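Local coordinates for CBS domain-containing protein (Listeria monocytogenes, PDB 6XNU), which binds the second messenger c-di-AMP and takes part in controlling (p)ppGpp and c-di-AMP homeostasis, probably through its paired CBS motifs, at residues Glu26-Val37 with Phe138-Val146; Leu50-Ile61 with Gly72-Thr80. One frame throughout, in Å; residues are numbered along the deposited sequence.

Interaction 1. Residues Glu26-Val37 with Phe138-Val146; sequences ELADSMISAEKV and FEGIVTRRV
I32 and I141 pair backbone to backbone, satisfying the amide and carbonyl of each residue. I32 N donates to I141 O at 2.8 Å, almost in line with the carbonyl (C=O...N angle 163°), and I141 N returns a bond to I32 O at 3.0 Å, lying in the carbonyl plane. Two residues on, A34 N reaches E139 O at 3.0 Å, but the bent N-H angle makes this bond weak. I141 O also receives a C-H contact from the CA of M31. The M31 chain runs out with CG anti to the backbone N (chi1 -177°) and then bends at chi3, laying SD over the CA of G140 and CE against E139 O. The two I32-I141 bonds, with the weak one from A34 N, add the short strand 32-33 antiparallel to the edge of the sheet formed by 138-143, 128-132 and 109-110. The N-terminal segment is thereby docked onto the C-terminal CBS motif, with E139 and G140 forming a classic beta bulge opposite V131. Where the backbones part, S30 OG takes over: it donates to L27 O at 2.7 Å, tilted from the carbonyl plane, and accepts from a water at 2.7 Å. That water in turn accepts from T143 N at 3.1 Å, extending the link by solvent. S30 OG rests 3.6 Å from CB of V146, whose CG1 touches CD2 of L27, the two side chains lying roughly perpendicular. On the sheet face that carries I32 and I141, their side chains run alongside each other in the same direction, and CD1 of I32 reaches CG2 of T143. T143 OG1, set between the backbone N and the carbonyl carbon (chi1 83°), accepts from R145 N at 3.2 Å and caps the turn into helix 145-161. From that helix, R145 NE forms a salt bridge to D125 of the second subunit.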
# COMPACT_ATOMS: atom_id res chain seq x y z
N GLU A 26 15.83 14.22 -11.72
CA GLU A 26 15.01 14.21 -10.52
C GLU A 26 14.37 12.84 -10.28
O GLU A 26 14.24 12.40 -9.14
CB GLU A 26 13.93 15.29 -10.58
CG GLU A 26 13.56 15.81 -9.21
CD GLU A 26 13.02 17.23 -9.25
OE1 GLU A 26 11.79 17.39 -9.37
OE2 GLU A 26 13.84 18.18 -9.16
N LEU A 27 13.93 12.17 -11.35
CA LEU A 27 13.40 10.82 -11.18
C LEU A 27 14.49 9.87 -10.71
O LEU A 27 14.26 9.07 -9.79
CB LEU A 27 12.78 10.31 -12.48
CG LEU A 27 11.38 10.79 -12.84
CD1 LEU A 27 10.88 10.04 -14.07
CD2 LEU A 27 10.43 10.59 -11.68
N ALA A 28 15.68 9.95 -11.31
CA ALA A 28 16.76 9.04 -10.93
C ALA A 28 17.21 9.28 -9.50
O ALA A 28 17.38 8.33 -8.73
CB ALA A 28 17.93 9.17 -11.90
N ASP A 29 17.39 10.55 -9.12
CA ASP A 29 17.83 10.84 -7.76
C ASP A 29 16.79 10.46 -6.71
O ASP A 29 17.15 10.28 -5.54
CB ASP A 29 18.20 12.33 -7.62
CG ASP A 29 19.47 12.70 -8.37
OD1 ASP A 29 20.22 11.79 -8.79
OD2 ASP A 29 19.72 13.91 -8.52
N SER A 30 15.52 10.33 -7.09
CA SER A 30 14.48 9.95 -6.14
C SER A 30 14.42 8.45 -5.86
O SER A 30 13.67 8.04 -4.97
CB SER A 30 13.11 10.38 -6.64
OG SER A 30 12.64 9.48 -7.62
N MET A 31 15.15 7.63 -6.61
CA MET A 31 15.09 6.19 -6.38
C MET A 31 15.47 5.88 -4.94
O MET A 31 16.45 6.42 -4.41
CB MET A 31 16.02 5.44 -7.33
CG MET A 31 15.93 3.94 -7.18
SD MET A 31 17.16 3.05 -8.17
CE MET A 31 18.64 3.35 -7.22
N ILE A 32 14.67 5.03 -4.30
CA ILE A 32 15.00 4.52 -2.97
C ILE A 32 15.96 3.36 -3.14
O ILE A 32 15.61 2.36 -3.78
CB ILE A 32 13.74 4.10 -2.21
CG1 ILE A 32 12.80 5.31 -2.05
CG2 ILE A 32 14.10 3.52 -0.85
CD1 ILE A 32 11.40 4.91 -1.71
N SER A 33 17.16 3.48 -2.57
CA SER A 33 18.22 2.49 -2.76
C SER A 33 17.80 1.14 -2.19
O SER A 33 17.09 1.05 -1.19
CB SER A 33 19.50 2.96 -2.08
OG SER A 33 20.03 4.11 -2.72
N ALA A 34 18.31 0.07 -2.82
CA ALA A 34 17.84 -1.28 -2.47
C ALA A 34 18.02 -1.61 -0.99
O ALA A 34 17.20 -2.34 -0.42
CB ALA A 34 18.57 -2.32 -3.32
N GLU A 35 19.10 -1.14 -0.36
CA GLU A 35 19.33 -1.53 1.03
C GLU A 35 18.32 -0.91 2.00
O GLU A 35 18.25 -1.33 3.16
CB GLU A 35 20.75 -1.17 1.44
CG GLU A 35 20.99 0.30 1.71
CD GLU A 35 21.29 1.10 0.46
OE1 GLU A 35 21.30 0.52 -0.65
OE2 GLU A 35 21.50 2.33 0.58
N LYS A 36 17.51 0.05 1.54
CA LYS A 36 16.43 0.63 2.33
C LYS A 36 15.09 -0.04 2.07
O LYS A 36 14.09 0.35 2.69
CB LYS A 36 16.31 2.14 2.04
CG LYS A 36 17.56 2.94 2.37
CD LYS A 36 17.46 4.35 1.79
CE LYS A 36 18.57 5.24 2.31
NZ LYS A 36 18.73 6.46 1.47
N VAL A 37 15.04 -1.01 1.17
CA VAL A 37 13.82 -1.73 0.82
C VAL A 37 13.95 -3.15 1.36
O VAL A 37 14.89 -3.86 1.00
CB VAL A 37 13.58 -1.75 -0.70
CG1 VAL A 37 12.24 -2.41 -1.02
CG2 VAL A 37 13.65 -0.32 -1.31
N PHE A 138 18.75 -6.28 -8.42
CA PHE A 138 17.81 -5.31 -7.84
C PHE A 138 18.55 -4.07 -7.35
O PHE A 138 19.48 -4.16 -6.54
CB PHE A 138 17.06 -5.97 -6.68
CG PHE A 138 16.10 -5.05 -5.98
CD1 PHE A 138 15.12 -4.38 -6.69
CD2 PHE A 138 16.18 -4.87 -4.62
CE1 PHE A 138 14.23 -3.53 -6.03
CE2 PHE A 138 15.29 -4.02 -3.95
CZ PHE A 138 14.32 -3.36 -4.67
N GLU A 139 18.11 -2.90 -7.81
CA GLU A 139 18.80 -1.65 -7.50
C GLU A 139 18.03 -0.73 -6.56
O GLU A 139 18.65 0.07 -5.85
CB GLU A 139 19.09 -0.88 -8.79
CG GLU A 139 19.99 -1.67 -9.76
CD GLU A 139 21.43 -1.68 -9.31
OE1 GLU A 139 22.04 -2.77 -9.28
OE2 GLU A 139 21.95 -0.59 -8.98
N GLY A 140 16.71 -0.82 -6.54
CA GLY A 140 15.91 0.11 -5.78
C GLY A 140 14.51 0.22 -6.37
O GLY A 140 14.13 -0.56 -7.24
N ILE A 141 13.75 1.19 -5.86
CA ILE A 141 12.40 1.41 -6.34
C ILE A 141 12.19 2.89 -6.60
O ILE A 141 12.84 3.75 -5.99
CB ILE A 141 11.31 0.87 -5.38
CG1 ILE A 141 11.34 1.62 -4.05
CG2 ILE A 141 11.46 -0.66 -5.17
CD1 ILE A 141 10.18 1.23 -3.13
N VAL A 142 11.31 3.18 -7.56
CA VAL A 142 10.80 4.53 -7.79
C VAL A 142 9.33 4.52 -7.42
O VAL A 142 8.61 3.59 -7.78
CB VAL A 142 11.00 4.95 -9.26
CG1 VAL A 142 10.37 6.30 -9.52
CG2 VAL A 142 12.48 4.99 -9.60
N THR A 143 8.87 5.53 -6.67
CA THR A 143 7.48 5.57 -6.24
C THR A 143 6.77 6.79 -6.81
O THR A 143 7.37 7.67 -7.44
CB THR A 143 7.35 5.56 -4.70
OG1 THR A 143 7.50 6.88 -4.16
CG2 THR A 143 8.38 4.61 -4.06
N ARG A 144 5.46 6.83 -6.58
CA ARG A 144 4.64 7.93 -7.07
C ARG A 144 4.96 9.25 -6.38
O ARG A 144 4.64 10.32 -6.92
CB ARG A 144 3.17 7.62 -6.84
CG ARG A 144 2.57 6.69 -7.85
CD ARG A 144 1.15 6.37 -7.42
NE ARG A 144 0.46 5.52 -8.38
CZ ARG A 144 -0.60 4.78 -8.06
NH1 ARG A 144 -1.06 4.81 -6.82
NH2 ARG A 144 -1.20 4.04 -8.98
N ARG A 145 5.59 9.21 -5.20
CA ARG A 145 5.75 10.43 -4.41
C ARG A 145 6.54 11.49 -5.16
O ARG A 145 6.23 12.68 -5.06
CB ARG A 145 6.43 10.11 -3.08
CG ARG A 145 6.70 11.34 -2.23
CD ARG A 145 6.99 10.93 -0.80
NE ARG A 145 7.13 12.08 0.09
CZ ARG A 145 8.27 12.73 0.27
NH1 ARG A 145 9.36 12.36 -0.37
NH2 ARG A 145 8.30 13.77 1.11
N VAL A 146 7.58 11.10 -5.92
CA VAL A 146 8.38 12.10 -6.62
C VAL A 146 7.52 12.88 -7.61
O VAL A 146 7.70 14.09 -7.78
CB VAL A 146 9.60 11.44 -7.31
CG1 VAL A 146 9.17 10.42 -8.36
CG2 VAL A 146 10.47 12.51 -7.96
O HOH W 1 11.22 7.53 -6.30

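Interaction 2. Residues Leu50-Ile61 with Gly72-Thr80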
# COMPACT_ATOMS: atom_id res chain seq x y z
N LEU A 50 5.69 -12.85 6.13
CA LEU A 50 4.72 -12.04 6.84
C LEU A 50 5.40 -11.18 7.89
O LEU A 50 5.03 -10.01 8.10
CB LEU A 50 3.67 -12.96 7.49
CG LEU A 50 2.19 -12.58 7.42
CD1 LEU A 50 1.75 -12.12 6.03
CD2 LEU A 50 1.37 -13.79 7.87
N LEU A 51 6.41 -11.73 8.56
CA LEU A 51 7.16 -10.96 9.55
C LEU A 51 7.88 -9.79 8.89
O LEU A 51 7.80 -8.66 9.35
CB LEU A 51 8.15 -11.88 10.26
CG LEU A 51 9.18 -11.25 11.20
CD1 LEU A 51 8.48 -10.66 12.42
CD2 LEU A 51 10.20 -12.30 11.61
N VAL A 52 8.59 -10.06 7.78
CA VAL A 52 9.30 -8.99 7.09
C VAL A 52 8.33 -7.91 6.64
O VAL A 52 8.56 -6.71 6.83
CB VAL A 52 10.10 -9.55 5.90
CG1 VAL A 52 10.70 -8.39 5.09
CG2 VAL A 52 11.18 -10.49 6.38
N LEU A 53 7.22 -8.31 6.02
CA LEU A 53 6.23 -7.34 5.56
C LEU A 53 5.70 -6.50 6.70
O LEU A 53 5.50 -5.29 6.56
CB LEU A 53 5.07 -8.06 4.87
CG LEU A 53 5.29 -8.43 3.41
CD1 LEU A 53 4.35 -9.57 3.07
CD2 LEU A 53 5.06 -7.24 2.48
N THR A 54 5.45 -7.13 7.85
CA THR A 54 4.83 -6.40 8.96
C THR A 54 5.76 -5.33 9.52
O THR A 54 5.31 -4.24 9.88
CB THR A 54 4.42 -7.39 10.04
OG1 THR A 54 3.46 -8.30 9.49
CG2 THR A 54 3.79 -6.65 11.23
N LYS A 55 7.06 -5.62 9.58
CA LYS A 55 8.01 -4.70 10.21
C LYS A 55 8.56 -3.64 9.26
O LYS A 55 9.02 -2.59 9.74
CB LYS A 55 9.19 -5.48 10.80
CG LYS A 55 8.85 -6.32 12.02
CD LYS A 55 8.21 -5.46 13.11
CE LYS A 55 8.64 -5.92 14.49
NZ LYS A 55 8.07 -5.04 15.54
N CYS A 56 8.51 -3.86 7.95
CA CYS A 56 9.30 -3.07 7.01
C CYS A 56 8.66 -1.77 6.55
O CYS A 56 9.38 -0.90 6.04
CB CYS A 56 9.63 -3.92 5.78
SG CYS A 56 8.25 -4.14 4.65
N GLY A 57 7.35 -1.59 6.71
CA GLY A 57 6.71 -0.37 6.27
C GLY A 57 6.29 -0.32 4.81
O GLY A 57 5.76 0.70 4.37
N TYR A 58 6.54 -1.38 4.04
CA TYR A 58 6.06 -1.49 2.67
C TYR A 58 4.98 -2.56 2.61
O TYR A 58 5.14 -3.63 3.20
CB TYR A 58 7.21 -1.86 1.72
CG TYR A 58 8.21 -0.74 1.52
CD1 TYR A 58 7.94 0.29 0.64
CD2 TYR A 58 9.41 -0.73 2.23
CE1 TYR A 58 8.85 1.32 0.46
CE2 TYR A 58 10.33 0.30 2.04
CZ TYR A 58 10.04 1.32 1.16
OH TYR A 58 10.93 2.36 0.96
N SER A 59 3.91 -2.29 1.86
CA SER A 59 2.85 -3.29 1.73
C SER A 59 3.17 -4.36 0.68
O SER A 59 2.58 -5.44 0.71
CB SER A 59 1.52 -2.62 1.40
OG SER A 59 1.48 -2.15 0.07
N VAL A 60 4.09 -4.07 -0.24
CA VAL A 60 4.57 -5.02 -1.24
C VAL A 60 6.08 -4.96 -1.22
O VAL A 60 6.65 -3.86 -1.23
CB VAL A 60 4.03 -4.69 -2.65
CG1 VAL A 60 4.60 -5.66 -3.67
CG2 VAL A 60 2.51 -4.71 -2.68
N ILE A 61 6.74 -6.12 -1.21
CA ILE A 61 8.21 -6.15 -1.18
C ILE A 61 8.74 -7.06 -2.27
O ILE A 61 8.05 -7.99 -2.72
CB ILE A 61 8.75 -6.58 0.19
CG1 ILE A 61 8.28 -7.99 0.57
CG2 ILE A 61 8.39 -5.55 1.26
CD1 ILE A 61 8.84 -8.50 1.90
N GLY A 72 10.19 -11.52 -8.09
CA GLY A 72 8.76 -11.39 -7.85
C GLY A 72 8.48 -10.31 -6.83
O GLY A 72 9.39 -9.68 -6.28
N LEU A 73 7.19 -10.11 -6.60
CA LEU A 73 6.67 -9.17 -5.61
C LEU A 73 5.68 -9.92 -4.75
O LEU A 73 4.93 -10.76 -5.25
CB LEU A 73 5.98 -7.97 -6.28
CG LEU A 73 6.84 -7.06 -7.17
CD1 LEU A 73 5.97 -6.09 -7.93
CD2 LEU A 73 7.86 -6.34 -6.30
N ILE A 74 5.68 -9.64 -3.45
CA ILE A 74 4.81 -10.35 -2.52
C ILE A 74 4.19 -9.37 -1.53
O ILE A 74 4.81 -8.39 -1.12
CB ILE A 74 5.56 -11.50 -1.81
CG1 ILE A 74 4.58 -12.45 -1.11
CG2 ILE A 74 6.60 -10.96 -0.83
CD1 ILE A 74 5.27 -13.71 -0.57
N SER A 75 2.95 -9.66 -1.15
CA SER A 75 2.20 -8.86 -0.20
C SER A 75 1.50 -9.76 0.80
O SER A 75 1.37 -10.97 0.60
CB SER A 75 1.15 -8.00 -0.90
OG SER A 75 0.12 -8.83 -1.41
N ALA A 76 1.02 -9.15 1.89
CA ALA A 76 0.24 -9.91 2.86
C ALA A 76 -1.04 -10.48 2.25
O ALA A 76 -1.46 -11.58 2.63
CB ALA A 76 -0.11 -9.02 4.06
N ALA A 77 -1.66 -9.76 1.31
CA ALA A 77 -2.89 -10.27 0.71
C ALA A 77 -2.62 -11.53 -0.11
O ALA A 77 -3.41 -12.48 -0.08
CB ALA A 77 -3.55 -9.21 -0.15
N MET A 78 -1.49 -11.56 -0.82
CA MET A 78 -1.15 -12.75 -1.59
C MET A 78 -0.91 -13.94 -0.67
O MET A 78 -1.32 -15.07 -0.98
CB MET A 78 0.11 -12.50 -2.42
CG MET A 78 -0.01 -11.43 -3.46
SD MET A 78 1.61 -11.23 -4.24
CE MET A 78 1.50 -9.53 -4.79
N ILE A 79 -0.25 -13.70 0.46
CA ILE A 79 0.05 -14.77 1.41
C ILE A 79 -1.23 -15.29 2.04
O ILE A 79 -1.47 -16.50 2.10
CB ILE A 79 1.04 -14.24 2.46
CG1 ILE A 79 2.42 -14.03 1.84
CG2 ILE A 79 1.06 -15.15 3.68
CD1 ILE A 79 3.35 -13.22 2.72
N THR A 80 -2.09 -14.38 2.52
CA THR A 80 -3.28 -14.81 3.26
C THR A 80 -4.29 -15.48 2.33
O THR A 80 -4.97 -16.43 2.73
CB THR A 80 -3.91 -13.63 3.98
OG1 THR A 80 -2.92 -13.00 4.81
CG2 THR A 80 -5.07 -14.09 4.86
O HOH W 2 1.04 -6.44 2.60
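I74 O is approached by two groups from across the contact: I61 N donates to it at 3.0 Å, in the carbonyl plane, and CA of V60 adds a C-H contact at 3.4 Å. I74 N answers with a bond to I61 O at 3.0 Å. This pair belongs to the beta hairpin of strands 60-64 and 70-75, flanked by helices 46-56 and 76-82, the order expected of a CBS motif. With the axes of segments 50-56 and 76-80 10.8 Å apart at closest approach and 153° between their directions, the helices run roughly antiparallel and pack through methyl groups. CD1 of I79 meets CD1 of L53 and CD1 of L50, each at 3.8 Å, the L50 and I79 side chains overlapping head to tail. With CG swung opposite the carbonyl carbon (chi1 -83°), L53 sends CD1 against the backbone where S75 joins A76. On the sheet face that carries I61 and I74, CG1 of I61 and CG2 of I74 lie alongside each other, and helix 99-102 meets I74 through V99 and V102. V60 and L73 occupy the other face, crossing at about a right angle. At the strand-to-helix join, S75 is the N-cap residue, and its OG accepts from M78 N, while a water donates to S59 O at 2.6 Å and accepts from A76 N at 2.8 Å.

From the N terminus, segment 26-37 is held in interaction 1 by strand 138-143 and the start of helix 145-161, closing a loop of 100 residues. Interaction 2 lies wholly inside that loop: segment 50-61 meets 72-80 after only ten intervening residues, completing a hairpin and its flanking helices. The contacts therefore nest rather than cross. Their centres are 18 Å apart, on opposite sides of the chain's centre, yet Y58 joins them, its OH packing 3.7 Å from CD1 of I32 and its CE1 3.8 Å from CD1 of I141. Interaction 1 ties the N-terminal segment to the four-stranded sheet, interaction 2 organises the three-stranded one, and both reach the second subunit.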